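Local coordinates for protein Glucose/sorbosone dehydrogenases (Escherichia coli K12, PDB 2G8S) that belongs to the glucose/sorbosone dehydrogenase family, folds as a six-bladed beta-propeller and carries a bound calcium ion, at residues A6-V12 with R316-R321; G38-R42 with P53-V57; R81-L85 with T170-E174. All coordinates share one frame. Residues are numbered along the deposited sequence.

In the fold
The three contacts each join neighbouring blades of the propeller or the chain that links them. Contact 1 sets the N-terminal strand 8-17 against the end of strand 310-317, so it spans most of the chain. Contacts 2 and 3 fall in series within that span. Contact 2 joins strand 40-45 to the linker before strand 68-73, and contact 3 joins strand 82-90 to a turn after strand 165-170. They touch through Leu-41 with Ile-83 and Val-57 with Leu-85, centres about 18 Å apart. The centre of contact 1 is about 30 Å from that of contact 2 and about 35 Å from that of contact 3. Contact 1 thus lies where the ring closes, while contacts 2 and 3 tie successive blades.

Contact 1: residues A6-V12 with R316-R321; sequences ATVNVEV and RILTDR. With EDO (1,2-ethanediol), chain I.
Residues 8-12 are extended and begin strand 8-17, while Ala-6 and Thr-7 lead into it. In the other segment, residues 316-317 end strand 310-317. Leu-318 has positive phi (72°) and turns the chain into a short 3-10 segment, 319-321, in which Arg-321 N donates to Leu-318 O at 3.0 Å. The backbones stay apart. CA atoms of Thr-7 and Ile-317 are 6.9 Å apart, those of Ala-6 and Asp-320 7.8 Å, and no hydrogen bond crosses between the segments.

Side chains do the joining. Val-8 (m) and Val-10 (t) point across, while Asn-9 and Glu-11 point away. Ile-317 (chi1 p) places CG2 3.6 Å from Thr-7 CG2 and 3.9 Å from Val-8 CG1. Leu-318 CD2 lies 3.9 Å from Val-8 CG2 and 3.4 Å from Val-10 CG2. Val-10 CG1 covers one face of the Arg-321 guanidinium, 3.9 Å from NE, and Val-12 CG2 is 3.6 Å from NH2. Arg-321 also forms a salt bridge with Glu-346. It donates from NE to O2 and from NH2 to O1 of a 1,2-ethanediol, both at 3.0 Å.

Strand 8-17 pairs with strand 345-352 and so completes the last blade, the "Velcro" closure of beta-propellers. This contact packs that closing strand on the preceding blade.

Contact 2: residues G38-R42 with P53-V57; sequences GGELR and PLSGV
Residues 40-42 are extended in strand 40-45; residues 53-57 have no regular structure. Pro-53 sits beside Arg-42, CA to CA 4.9 Å. Its CA makes a CA-H...O contact with Leu-41 O at 3.4 Å. Its CG lies 3.6 Å from Glu-40 CD and over one face of the Arg-42 guanidinium, 3.7 Å from NH2. Glu-40 OE1 forms a salt bridge there, 2.9 Å from NE and NH2, and NH1 bonds Ser-51 O. Leu-54 N donates to Leu-41 O at 2.8 Å. Water 1 donates to Leu-54 O (2.8 Å) and accepts from Leu-41 N (2.9 Å). Leu-54 (m, p) CD2 meets Leu-41 (t, p) CD2 at 4.1 Å. Gly-56 (phi 87°) swings the chain round. Val-57 (t) returns, with CG2 3.8 Å from Leu-41 CB and CG1 4.0 Å from Gly-39 O. Gly-39 and Glu-40 form a classic beta bulge facing Leu-36. One direct bond and one water thus fasten the linker, Leu-54 and Val-57 pack against Leu-41, and proline covers the ion pair.

Contact 3: residues R81-L85 with T170-E174; sequences RRIWL and TDQGE. With EDO (1,2-ethanediol), chain J.
This is a small surface contact between neighbouring blades, part polar and part the edge of a buried indole. Strand 82-90 of one blade reaches a turn after strand 165-170 of the next. Long side chains make it: the closest CA atoms, of Trp-84 and Gly-173, are 10.3 Å apart.

Residues 82-85 are extended, and Arg-82 and Trp-84 point toward the turn. Residues 170-173 form a type I beta turn, Gly-173 N to Thr-170 O 2.9 Å. Thr-170 OG1 accepts from Gln-172 N (3.2 Å), an ST turn. At Gly-173 (phi 90°) a CB would crowd Trp-84 CH2 and jam against Gln-172 O.

Arg-82 (t, t, m) donates from NH1 to Gln-172 OE1 at 2.8 Å (177°). Gln-172 CB points away, but its m, m side chain curls back. Water 2 accepts from Arg-82 NH1 and Trp-84 NE1, both at 3.0 Å, and donates to Asp-171 O at 2.6 Å. Trp-84 (m, chi2 70°) brings its edge to the turn backbone, CH2 3.9 Å from Gly-173 N and 4.1 Å from Gln-172 C; its CZ2 is 3.5 Å from Asp-171 O. Tyr-102 makes a cation-pi contact with Arg-82 and meets the Trp-84 ring. Phe-137 and Trp-84 meet edge-to-face.

Arg-81 (phi 54°) takes no part. Its guanidinium binds a 1,2-ethanediol, probably from the crystallisation liquor: NH2 to O1 2.8 Å, NH1 to O2 2.9 Å, and a weak NH1 to O1 at 3.2 Å.

No salt bridge crosses. Arg-82 meets the neutral amide of Gln-172 directly, and Arg-82 and Trp-84 share one water to Asp-171 O.

Contact 1: residues A6-V12 with R316-R321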
ATOM      1  N   ALA A   6     -12.818  22.854  -5.371  1.00 24.64           N
ATOM      2  CA  ALA A   6     -12.365  24.054  -6.131  1.00 24.21           C
ATOM      3  C   ALA A   6     -11.937  23.701  -7.557  1.00 23.50           C
ATOM      4  O   ALA A   6     -12.348  24.364  -8.515  1.00 24.51           O
ATOM      5  CB  ALA A   6     -11.242  24.767  -5.387  1.00 24.69           C
ATOM      6  N   THR A   7     -11.122  22.655  -7.689  1.00 22.21           N
ATOM      7  CA  THR A   7     -10.612  22.204  -8.990  0.60 21.14           C
ATOM      8  C   THR A   7     -11.250  20.896  -9.436  1.00 19.78           C
ATOM      9  O   THR A   7     -11.230  20.553 -10.623  1.00 20.06           O
ATOM     10  CB  THR A   7      -9.068  22.039  -8.971  0.60 21.41           C
ATOM     11  OG1 THR A   7      -8.663  21.058  -9.939  0.60 21.86           O
ATOM     12  CG2 THR A   7      -8.606  21.583  -7.604  0.60 21.63           C
ATOM     13  N   VAL A   8     -11.803  20.146  -8.481  1.00 16.92           N
ATOM     14  CA  VAL A   8     -12.381  18.843  -8.814  1.00 13.32           C
ATOM     15  C   VAL A   8     -13.828  18.672  -8.360  1.00 11.45           C
ATOM     16  O   VAL A   8     -14.290  19.332  -7.419  1.00 11.22           O
ATOM     17  CB  VAL A   8     -11.533  17.663  -8.253  1.00 12.90           C
ATOM     18  CG1 VAL A   8     -10.140  17.642  -8.899  1.00 12.71           C
ATOM     19  CG2 VAL A   8     -11.430  17.726  -6.728  1.00 12.41           C
ATOM     20  N   ASN A   9     -14.519  17.773  -9.055  1.00  9.49           N
ATOM     21  CA  ASN A   9     -15.849  17.323  -8.657  1.00  8.54           C
ATOM     22  C   ASN A   9     -15.722  16.145  -7.721  1.00  8.38           C
ATOM     23  O   ASN A   9     -14.888  15.263  -7.943  1.00  8.62           O
ATOM     24  CB  ASN A   9     -16.659  16.924  -9.884  1.00  8.31           C
ATOM     25  CG  ASN A   9     -16.964  18.107 -10.765  1.00  8.79           C
ATOM     26  OD1 ASN A   9     -17.335  19.169 -10.267  1.00  9.83           O
ATOM     27  ND2 ASN A   9     -16.811  17.936 -12.073  1.00 10.01           N
ATOM     28  N   VAL A  10     -16.537  16.134  -6.670  1.00  7.39           N
ATOM     29  CA  VAL A  10     -16.468  15.055  -5.690  1.00  7.40           C
ATOM     30  C   VAL A  10     -17.882  14.563  -5.400  1.00  7.56           C
ATOM     31  O   VAL A  10     -18.748  15.354  -5.008  1.00  8.09           O
ATOM     32  CB  VAL A  10     -15.825  15.519  -4.359  1.00  7.65           C
ATOM     33  CG1 VAL A  10     -15.806  14.384  -3.344  1.00  8.30           C
ATOM     34  CG2 VAL A  10     -14.414  16.059  -4.588  1.00  8.08           C
ATOM     35  N   GLU A  11     -18.095  13.263  -5.576  1.00  7.16           N
ATOM     36  CA  GLU A  11     -19.357  12.624  -5.217  1.00  7.10           C
ATOM     37  C   GLU A  11     -19.085  11.659  -4.073  1.00  6.85           C
ATOM     38  O   GLU A  11     -18.201  10.802  -4.177  1.00  7.17           O
ATOM     39  CB  GLU A  11     -19.951  11.874  -6.418  1.00  7.41           C
ATOM     40  CG  GLU A  11     -21.144  10.999  -6.049  1.00  8.13           C
ATOM     41  CD  GLU A  11     -21.826  10.344  -7.243  1.00  8.41           C
ATOM     42  OE1 GLU A  11     -21.239  10.304  -8.347  1.00 10.98           O
ATOM     43  OE2 GLU A  11     -22.956   9.845  -7.054  1.00  9.84           O
ATOM     44  N   VAL A  12     -19.835  11.799  -2.981  1.00  6.80           N
ATOM     45  CA  VAL A  12     -19.716  10.855  -1.872  1.00  6.72           C
ATOM     46  C   VAL A  12     -20.555   9.623  -2.192  1.00  7.30           C
ATOM     47  O   VAL A  12     -21.787   9.691  -2.199  1.00  8.15           O
ATOM     48  CB  VAL A  12     -20.166  11.466  -0.520  1.00  6.97           C
ATOM     49  CG1 VAL A  12     -20.023  10.436   0.603  1.00  8.24           C
ATOM     50  CG2 VAL A  12     -19.361  12.722  -0.204  1.00  6.84           C
ATOM     51  N   ARG A 316      -2.290  20.157  -5.242  1.00  7.60           N
ATOM     52  CA  ARG A 316      -3.138  19.363  -4.354  1.00  7.97           C
ATOM     53  C   ARG A 316      -4.602  19.519  -4.704  1.00  8.03           C
ATOM     54  O   ARG A 316      -5.031  20.583  -5.176  1.00  9.32           O
ATOM     55  CB  ARG A 316      -2.949  19.808  -2.902  1.00  7.69           C
ATOM     56  CG  ARG A 316      -1.509  19.805  -2.396  1.00  8.37           C
ATOM     57  CD  ARG A 316      -0.901  18.400  -2.394  1.00  8.82           C
ATOM     58  NE  ARG A 316       0.458  18.396  -1.857  1.00  8.77           N
ATOM     59  CZ  ARG A 316       0.791  18.012  -0.628  1.00  8.93           C
ATOM     60  NH1 ARG A 316      -0.133  17.587   0.229  1.00  8.32           N
ATOM     61  NH2 ARG A 316       2.072  18.049  -0.250  1.00  9.37           N
ATOM     62  N   ILE A 317      -5.363  18.451  -4.473  1.00  7.45           N
ATOM     63  CA  ILE A 317      -6.821  18.475  -4.590  1.00  7.47           C
ATOM     64  C   ILE A 317      -7.450  17.889  -3.319  1.00  7.69           C
ATOM     65  O   ILE A 317      -6.781  17.193  -2.556  1.00  7.32           O
ATOM     66  CB  ILE A 317      -7.322  17.745  -5.869  1.00  6.91           C
ATOM     67  CG1 ILE A 317      -6.937  16.261  -5.852  1.00  7.17           C
ATOM     68  CG2 ILE A 317      -6.806  18.462  -7.141  1.00  7.61           C
ATOM     69  CD1 ILE A 317      -7.523  15.432  -7.005  1.00  7.91           C
ATOM     70  N   LEU A 318      -8.726  18.201  -3.089  1.00  7.74           N
ATOM     71  CA  LEU A 318      -9.489  17.746  -1.909  1.00  8.45           C
ATOM     72  C   LEU A 318      -9.101  18.414  -0.581  1.00  9.29           C
ATOM     73  O   LEU A 318      -9.675  18.092   0.463  1.00  9.16           O
ATOM     74  CB  LEU A 318      -9.463  16.211  -1.766  1.00  8.18           C
ATOM     75  CG  LEU A 318      -9.879  15.335  -2.950  1.00  9.06           C
ATOM     76  CD1 LEU A 318      -9.805  13.867  -2.583  1.00 11.12           C
ATOM     77  CD2 LEU A 318     -11.267  15.687  -3.413  1.00 10.04           C
ATOM     78  N   THR A 319      -8.167  19.365  -0.616  1.00 10.32           N
ATOM     79  CA  THR A 319      -7.722  20.018   0.616  1.00 11.18           C
ATOM     80  C   THR A 319      -8.869  20.694   1.365  1.00 11.72           C
ATOM     81  O   THR A 319      -8.882  20.710   2.597  1.00 12.61           O
ATOM     82  CB  THR A 319      -6.613  21.056   0.351  1.00 11.22           C
ATOM     83  OG1 THR A 319      -5.668  20.512  -0.577  1.00 11.11           O
ATOM     84  CG2 THR A 319      -5.891  21.415   1.644  1.00 12.72           C
ATOM     85  N   ASP A 320      -9.837  21.229   0.626  1.00 12.03           N
ATOM     86  CA  ASP A 320     -10.951  21.922   1.281  1.00 12.61           C
ATOM     87  C   ASP A 320     -11.910  21.016   2.065  1.00 12.44           C
ATOM     88  O   ASP A 320     -12.737  21.513   2.838  1.00 13.44           O
ATOM     89  CB  ASP A 320     -11.696  22.833   0.294  1.00 13.27           C
ATOM     90  CG  ASP A 320     -12.325  22.087  -0.875  1.00 15.32           C
ATOM     91  OD1 ASP A 320     -12.199  20.849  -0.982  1.00 16.57           O
ATOM     92  OD2 ASP A 320     -12.959  22.767  -1.721  1.00 18.83           O
ATOM     93  N   ARG A 321     -11.801  19.698   1.886  1.00 11.26           N
ATOM     94  CA  ARG A 321     -12.709  18.769   2.576  1.00 10.84           C
ATOM     95  C   ARG A 321     -12.243  18.407   3.988  1.00 10.38           C
ATOM     96  O   ARG A 321     -13.028  17.902   4.792  1.00 10.85           O
ATOM     97  CB  ARG A 321     -12.928  17.491   1.760  1.00 10.63           C
ATOM     98  CG  ARG A 321     -13.487  17.739   0.357  1.00 10.11           C
ATOM     99  CD  ARG A 321     -13.939  16.447  -0.314  1.00 10.97           C
ATOM    100  NE  ARG A 321     -15.298  16.066   0.093  1.00 11.94           N
ATOM    101  CZ  ARG A 321     -15.591  15.096   0.954  1.00 11.40           C
ATOM    102  NH1 ARG A 321     -14.623  14.372   1.515  1.00 11.09           N
ATOM    103  NH2 ARG A 321     -16.860  14.828   1.246  1.00 10.95           N
TER
HETATM  104  C1  EDO I3012     -18.978  16.258  -1.548  1.00 25.48           C
HETATM  105  O1  EDO I3012     -19.010  16.474  -0.130  1.00 25.04           O
HETATM  106  C2  EDO I3012     -18.356  17.460  -2.244  1.00 25.42           C
HETATM  107  O2  EDO I3012     -17.044  17.690  -1.701  1.00 25.22           O

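Contact 2: residues G38-R42 with P53-V57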
ATOM      1  N   GLY A  38     -10.732  -2.287  11.193  1.00  8.74           N
ATOM      2  CA  GLY A  38     -11.143  -2.984  12.407  1.00  9.46           C
ATOM      3  C   GLY A  38     -11.380  -4.473  12.196  1.00  9.86           C
ATOM      4  O   GLY A  38     -11.451  -5.234  13.169  1.00 10.76           O
ATOM      5  N   GLY A  39     -11.515  -4.891  10.932  1.00  9.41           N
ATOM      6  CA  GLY A  39     -11.557  -6.311  10.586  1.00  9.84           C
ATOM      7  C   GLY A  39     -12.668  -6.797   9.675  1.00  9.65           C
ATOM      8  O   GLY A  39     -12.809  -8.005   9.478  1.00 10.90           O
ATOM      9  N   GLU A  40     -13.427  -5.868   9.098  1.00  9.10           N
ATOM     10  CA  GLU A  40     -14.550  -6.211   8.223  1.00  8.85           C
ATOM     11  C   GLU A  40     -14.223  -5.999   6.753  1.00  8.46           C
ATOM     12  O   GLU A  40     -13.630  -4.975   6.389  1.00  8.83           O
ATOM     13  CB  GLU A  40     -15.762  -5.356   8.560  1.00  8.85           C
ATOM     14  CG  GLU A  40     -16.351  -5.668   9.928  1.00 10.41           C
ATOM     15  CD  GLU A  40     -17.467  -4.729  10.331  1.00 12.43           C
ATOM     16  OE1 GLU A  40     -17.771  -3.759   9.598  1.00 12.04           O
ATOM     17  OE2 GLU A  40     -18.042  -4.958  11.410  1.00 15.39           O
ATOM     18  N   LEU A  41     -14.624  -6.972   5.933  1.00  7.75           N
ATOM     19  CA  LEU A  41     -14.610  -6.853   4.468  1.00  7.94           C
ATOM     20  C   LEU A  41     -16.054  -6.684   4.010  1.00  8.27           C
ATOM     21  O   LEU A  41     -16.916  -7.478   4.367  1.00  9.42           O
ATOM     22  CB  LEU A  41     -13.984  -8.097   3.828  1.00  7.74           C
ATOM     23  CG  LEU A  41     -13.847  -8.140   2.294  1.00  7.35           C
ATOM     24  CD1 LEU A  41     -12.875  -7.073   1.777  1.00  6.99           C
ATOM     25  CD2 LEU A  41     -13.406  -9.511   1.816  1.00  8.17           C
ATOM     26  N   ARG A  42     -16.325  -5.636   3.241  1.00  8.06           N
ATOM     27  CA  ARG A  42     -17.697  -5.366   2.820  1.00  8.49           C
ATOM     28  C   ARG A  42     -17.755  -5.120   1.323  1.00  8.65           C
ATOM     29  O   ARG A  42     -16.747  -4.802   0.701  1.00  9.04           O
ATOM     30  CB  ARG A  42     -18.300  -4.191   3.600  1.00  8.69           C
ATOM     31  CG  ARG A  42     -18.628  -4.536   5.065  1.00  8.81           C
ATOM     32  CD  ARG A  42     -19.168  -3.328   5.788  1.00  9.97           C
ATOM     33  NE  ARG A  42     -19.371  -3.517   7.230  1.00 10.54           N
ATOM     34  CZ  ARG A  42     -20.555  -3.470   7.840  1.00 12.30           C
ATOM     35  NH1 ARG A  42     -21.672  -3.263   7.142  1.00 12.54           N
ATOM     36  NH2 ARG A  42     -20.621  -3.616   9.157  1.00 12.86           N
ATOM     37  N   PRO A  53     -20.733  -7.464   6.729  1.00 10.89           N
ATOM     38  CA  PRO A  53     -19.408  -8.055   6.560  1.00 10.65           C
ATOM     39  C   PRO A  53     -19.474  -9.427   5.912  1.00 10.33           C
ATOM     40  O   PRO A  53     -20.358 -10.228   6.237  1.00 10.67           O
ATOM     41  CB  PRO A  53     -18.899  -8.179   8.004  1.00 10.29           C
ATOM     42  CG  PRO A  53     -19.614  -7.099   8.727  1.00 10.83           C
ATOM     43  CD  PRO A  53     -20.994  -7.107   8.134  1.00 10.93           C
ATOM     44  N   LEU A  54     -18.554  -9.700   4.989  1.00 10.02           N
ATOM     45  CA  LEU A  54     -18.473 -11.028   4.396  1.00  9.99           C
ATOM     46  C   LEU A  54     -17.935 -12.004   5.427  1.00 10.27           C
ATOM     47  O   LEU A  54     -17.171 -11.623   6.318  1.00  9.96           O
ATOM     48  CB  LEU A  54     -17.551 -11.034   3.174  1.00  9.96           C
ATOM     49  CG  LEU A  54     -18.135 -10.586   1.834  1.00  9.97           C
ATOM     50  CD1 LEU A  54     -18.491  -9.107   1.818  1.00 10.08           C
ATOM     51  CD2 LEU A  54     -17.158 -10.900   0.723  1.00 10.24           C
ATOM     52  N   SER A  55     -18.349 -13.258   5.321  1.00 10.10           N
ATOM     53  CA  SER A  55     -17.821 -14.297   6.198  0.50 10.19           C
ATOM     54  C   SER A  55     -16.550 -14.892   5.593  1.00 10.38           C
ATOM     55  O   SER A  55     -16.285 -14.721   4.389  1.00 10.96           O
ATOM     56  CB  SER A  55     -18.857 -15.394   6.396  0.50 10.69           C
ATOM     57  OG  SER A  55     -18.886 -16.217   5.250  0.50  9.89           O
ATOM     58  N   GLY A  56     -15.760 -15.580   6.423  1.00  9.93           N
ATOM     59  CA  GLY A  56     -14.532 -16.242   5.976  1.00  9.72           C
ATOM     60  C   GLY A  56     -13.272 -15.393   5.962  1.00  9.53           C
ATOM     61  O   GLY A  56     -12.241 -15.815   5.434  1.00 10.07           O
ATOM     62  N   VAL A  57     -13.359 -14.204   6.555  1.00  9.42           N
ATOM     63  CA  VAL A  57     -12.245 -13.252   6.597  1.00  9.95           C
ATOM     64  C   VAL A  57     -11.385 -13.586   7.825  1.00 10.14           C
ATOM     65  O   VAL A  57     -11.936 -13.901   8.876  1.00 10.39           O
ATOM     66  CB  VAL A  57     -12.787 -11.798   6.676  1.00 10.15           C
ATOM     67  CG1 VAL A  57     -11.673 -10.766   6.840  1.00 10.30           C
ATOM     68  CG2 VAL A  57     -13.628 -11.484   5.437  1.00  9.74           C
TER
HETATM   69  O   HOH W   1     -15.838  -9.321   7.118  1.00 10.00           O

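Contact 3: residues R81-L85 with T170-E174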
ATOM      1  N   ARG A  81     -11.713 -16.615  -9.163  1.00  9.55           N
ATOM      2  CA  ARG A  81     -12.369 -15.788  -8.141  1.00  9.14           C
ATOM      3  C   ARG A  81     -11.530 -15.615  -6.870  1.00  8.71           C
ATOM      4  O   ARG A  81     -12.065 -15.325  -5.797  1.00  9.15           O
ATOM      5  CB  ARG A  81     -13.780 -16.305  -7.815  1.00  9.30           C
ATOM      6  CG  ARG A  81     -14.712 -16.221  -9.025  1.00 10.30           C
ATOM      7  CD  ARG A  81     -16.163 -16.454  -8.654  1.00 11.63           C
ATOM      8  NE  ARG A  81     -16.705 -15.418  -7.779  1.00 11.42           N
ATOM      9  CZ  ARG A  81     -17.130 -14.219  -8.181  1.00 11.46           C
ATOM     10  NH1 ARG A  81     -17.072 -13.868  -9.463  1.00 11.76           N
ATOM     11  NH2 ARG A  81     -17.616 -13.366  -7.291  1.00 11.17           N
ATOM     12  N   ARG A  82     -10.214 -15.757  -7.016  1.00  8.46           N
ATOM     13  CA  ARG A  82      -9.309 -15.650  -5.884  1.00  8.45           C
ATOM     14  C   ARG A  82      -9.097 -14.199  -5.479  1.00  8.51           C
ATOM     15  O   ARG A  82      -8.837 -13.335  -6.323  1.00  8.24           O
ATOM     16  CB  ARG A  82      -7.986 -16.334  -6.206  1.00  9.09           C
ATOM     17  CG  ARG A  82      -6.977 -16.277  -5.076  1.00  9.57           C
ATOM     18  CD  ARG A  82      -5.698 -16.946  -5.494  1.00 10.91           C
ATOM     19  NE  ARG A  82      -5.849 -18.398  -5.608  1.00 11.56           N
ATOM     20  CZ  ARG A  82      -4.873 -19.227  -5.969  1.00 12.58           C
ATOM     21  NH1 ARG A  82      -3.676 -18.748  -6.284  1.00 12.68           N
ATOM     22  NH2 ARG A  82      -5.105 -20.535  -6.029  1.00 15.43           N
ATOM     23  N   ILE A  83      -9.225 -13.937  -4.178  1.00  7.83           N
ATOM     24  CA  ILE A  83      -8.902 -12.624  -3.628  1.00  8.54           C
ATOM     25  C   ILE A  83      -7.853 -12.773  -2.536  1.00  7.73           C
ATOM     26  O   ILE A  83      -7.852 -13.759  -1.794  1.00  7.76           O
ATOM     27  CB  ILE A  83     -10.145 -11.826  -3.143  1.00  9.36           C
ATOM     28  CG1 ILE A  83     -10.742 -12.403  -1.865  1.00 10.83           C
ATOM     29  CG2 ILE A  83     -11.181 -11.713  -4.256  1.00 10.70           C
ATOM     30  CD1 ILE A  83     -11.631 -11.397  -1.114  1.00 10.50           C
ATOM     31  N   TRP A  84      -6.932 -11.816  -2.504  1.00  6.54           N
ATOM     32  CA  TRP A  84      -5.849 -11.789  -1.530  1.00  6.20           C
ATOM     33  C   TRP A  84      -6.105 -10.715  -0.485  1.00  6.17           C
ATOM     34  O   TRP A  84      -6.607  -9.631  -0.809  1.00  6.84           O
ATOM     35  CB  TRP A  84      -4.517 -11.498  -2.234  1.00  6.32           C
ATOM     36  CG  TRP A  84      -3.984 -12.634  -3.059  1.00  6.53           C
ATOM     37  CD1 TRP A  84      -4.489 -13.120  -4.241  1.00  6.68           C
ATOM     38  CD2 TRP A  84      -2.838 -13.437  -2.753  1.00  5.79           C
ATOM     39  NE1 TRP A  84      -3.721 -14.178  -4.689  1.00  7.26           N
ATOM     40  CE2 TRP A  84      -2.699 -14.391  -3.795  1.00  6.98           C
ATOM     41  CE3 TRP A  84      -1.905 -13.438  -1.702  1.00  6.60           C
ATOM     42  CZ2 TRP A  84      -1.651 -15.332  -3.815  1.00  6.81           C
ATOM     43  CZ3 TRP A  84      -0.878 -14.375  -1.713  1.00  7.55           C
ATOM     44  CH2 TRP A  84      -0.756 -15.307  -2.765  1.00  7.08           C
ATOM     45  N   LEU A  85      -5.755 -11.011   0.766  1.00  5.73           N
ATOM     46  CA  LEU A  85      -5.868 -10.038   1.856  1.00  5.80           C
ATOM     47  C   LEU A  85      -4.561  -9.975   2.633  1.00  5.76           C
ATOM     48  O   LEU A  85      -3.858 -10.986   2.775  1.00  6.32           O
ATOM     49  CB  LEU A  85      -6.987 -10.412   2.839  1.00  6.07           C
ATOM     50  CG  LEU A  85      -8.417 -10.553   2.301  1.00  6.58           C
ATOM     51  CD1 LEU A  85      -9.356 -11.178   3.335  1.00  7.64           C
ATOM     52  CD2 LEU A  85      -8.957  -9.187   1.869  1.00  8.46           C
ATOM     53  N   THR A 170       5.971 -15.592  -6.142  1.00  8.79           N
ATOM     54  CA  THR A 170       5.200 -15.884  -7.349  1.00  9.25           C
ATOM     55  C   THR A 170       3.749 -15.509  -7.067  1.00  9.79           C
ATOM     56  O   THR A 170       3.355 -15.302  -5.906  1.00  9.61           O
ATOM     57  CB  THR A 170       5.241 -17.381  -7.749  1.00  9.73           C
ATOM     58  OG1 THR A 170       4.468 -18.150  -6.813  1.00 10.47           O
ATOM     59  CG2 THR A 170       6.675 -17.888  -7.811  1.00  9.47           C
ATOM     60  N   ASP A 171       2.942 -15.456  -8.121  1.00 10.06           N
ATOM     61  CA  ASP A 171       1.534 -15.113  -7.956  1.00 11.47           C
ATOM     62  C   ASP A 171       0.734 -16.199  -7.222  1.00 11.73           C
ATOM     63  O   ASP A 171      -0.464 -16.036  -6.997  1.00 12.35           O
ATOM     64  CB  ASP A 171       0.895 -14.713  -9.300  1.00 11.51           C
ATOM     65  CG  ASP A 171       0.949 -15.823 -10.350  1.00 13.34           C
ATOM     66  OD1 ASP A 171       1.224 -16.989  -9.998  1.00 14.30           O
ATOM     67  OD2 ASP A 171       0.699 -15.515 -11.539  1.00 14.62           O
ATOM     68  N   GLN A 172       1.410 -17.284  -6.834  1.00 12.22           N
ATOM     69  CA  GLN A 172       0.817 -18.347  -6.006  1.00 12.86           C
ATOM     70  C   GLN A 172       1.308 -18.300  -4.557  1.00 12.94           C
ATOM     71  O   GLN A 172       0.870 -19.090  -3.704  1.00 13.51           O
ATOM     72  CB  GLN A 172       1.118 -19.723  -6.617  1.00 13.27           C
ATOM     73  CG  GLN A 172       0.546 -19.925  -8.020  1.00 14.75           C
ATOM     74  CD  GLN A 172      -0.975 -20.070  -8.047  1.00 16.86           C
ATOM     75  OE1 GLN A 172      -1.607 -20.397  -7.042  1.00 18.47           O
ATOM     76  NE2 GLN A 172      -1.560 -19.841  -9.211  1.00 19.92           N
ATOM     77  N   GLY A 173       2.228 -17.379  -4.279  1.00 12.57           N
ATOM     78  CA  GLY A 173       2.785 -17.238  -2.940  1.00 12.39           C
ATOM     79  C   GLY A 173       4.020 -18.083  -2.676  1.00 12.63           C
ATOM     80  O   GLY A 173       4.411 -18.256  -1.523  1.00 13.20           O
ATOM     81  N   GLU A 174       4.629 -18.602  -3.741  1.00 12.67           N
ATOM     82  CA  GLU A 174       5.851 -19.403  -3.624  0.80 13.47           C
ATOM     83  C   GLU A 174       7.083 -18.514  -3.756  1.00 13.09           C
ATOM     84  O   GLU A 174       6.994 -17.378  -4.233  1.00 13.05           O
ATOM     85  CB  GLU A 174       5.888 -20.503  -4.699  0.80 14.34           C
ATOM     86  CG  GLU A 174       4.677 -21.433  -4.693  0.80 17.11           C
ATOM     87  CD  GLU A 174       4.657 -22.406  -3.521  0.80 20.54           C
ATOM     88  OE1 GLU A 174       5.687 -22.549  -2.822  0.80 21.75           O
ATOM     89  OE2 GLU A 174       3.603 -23.041  -3.301  0.80 22.91           O
TER
HETATM   90  C1  EDO J3016     -18.118 -10.357  -9.251  0.70 22.35           C
HETATM   91  O1  EDO J3016     -18.946 -11.422  -8.775  0.70 21.84           O
HETATM   92  C2  EDO J3016     -18.096 -10.369 -10.773  0.70 23.16           C
HETATM   93  O2  EDO J3016     -17.575 -11.620 -11.244  0.70 23.08           O
HETATM   94  O   HOH W   2      -3.059 -15.937  -6.989  1.00 12.45           O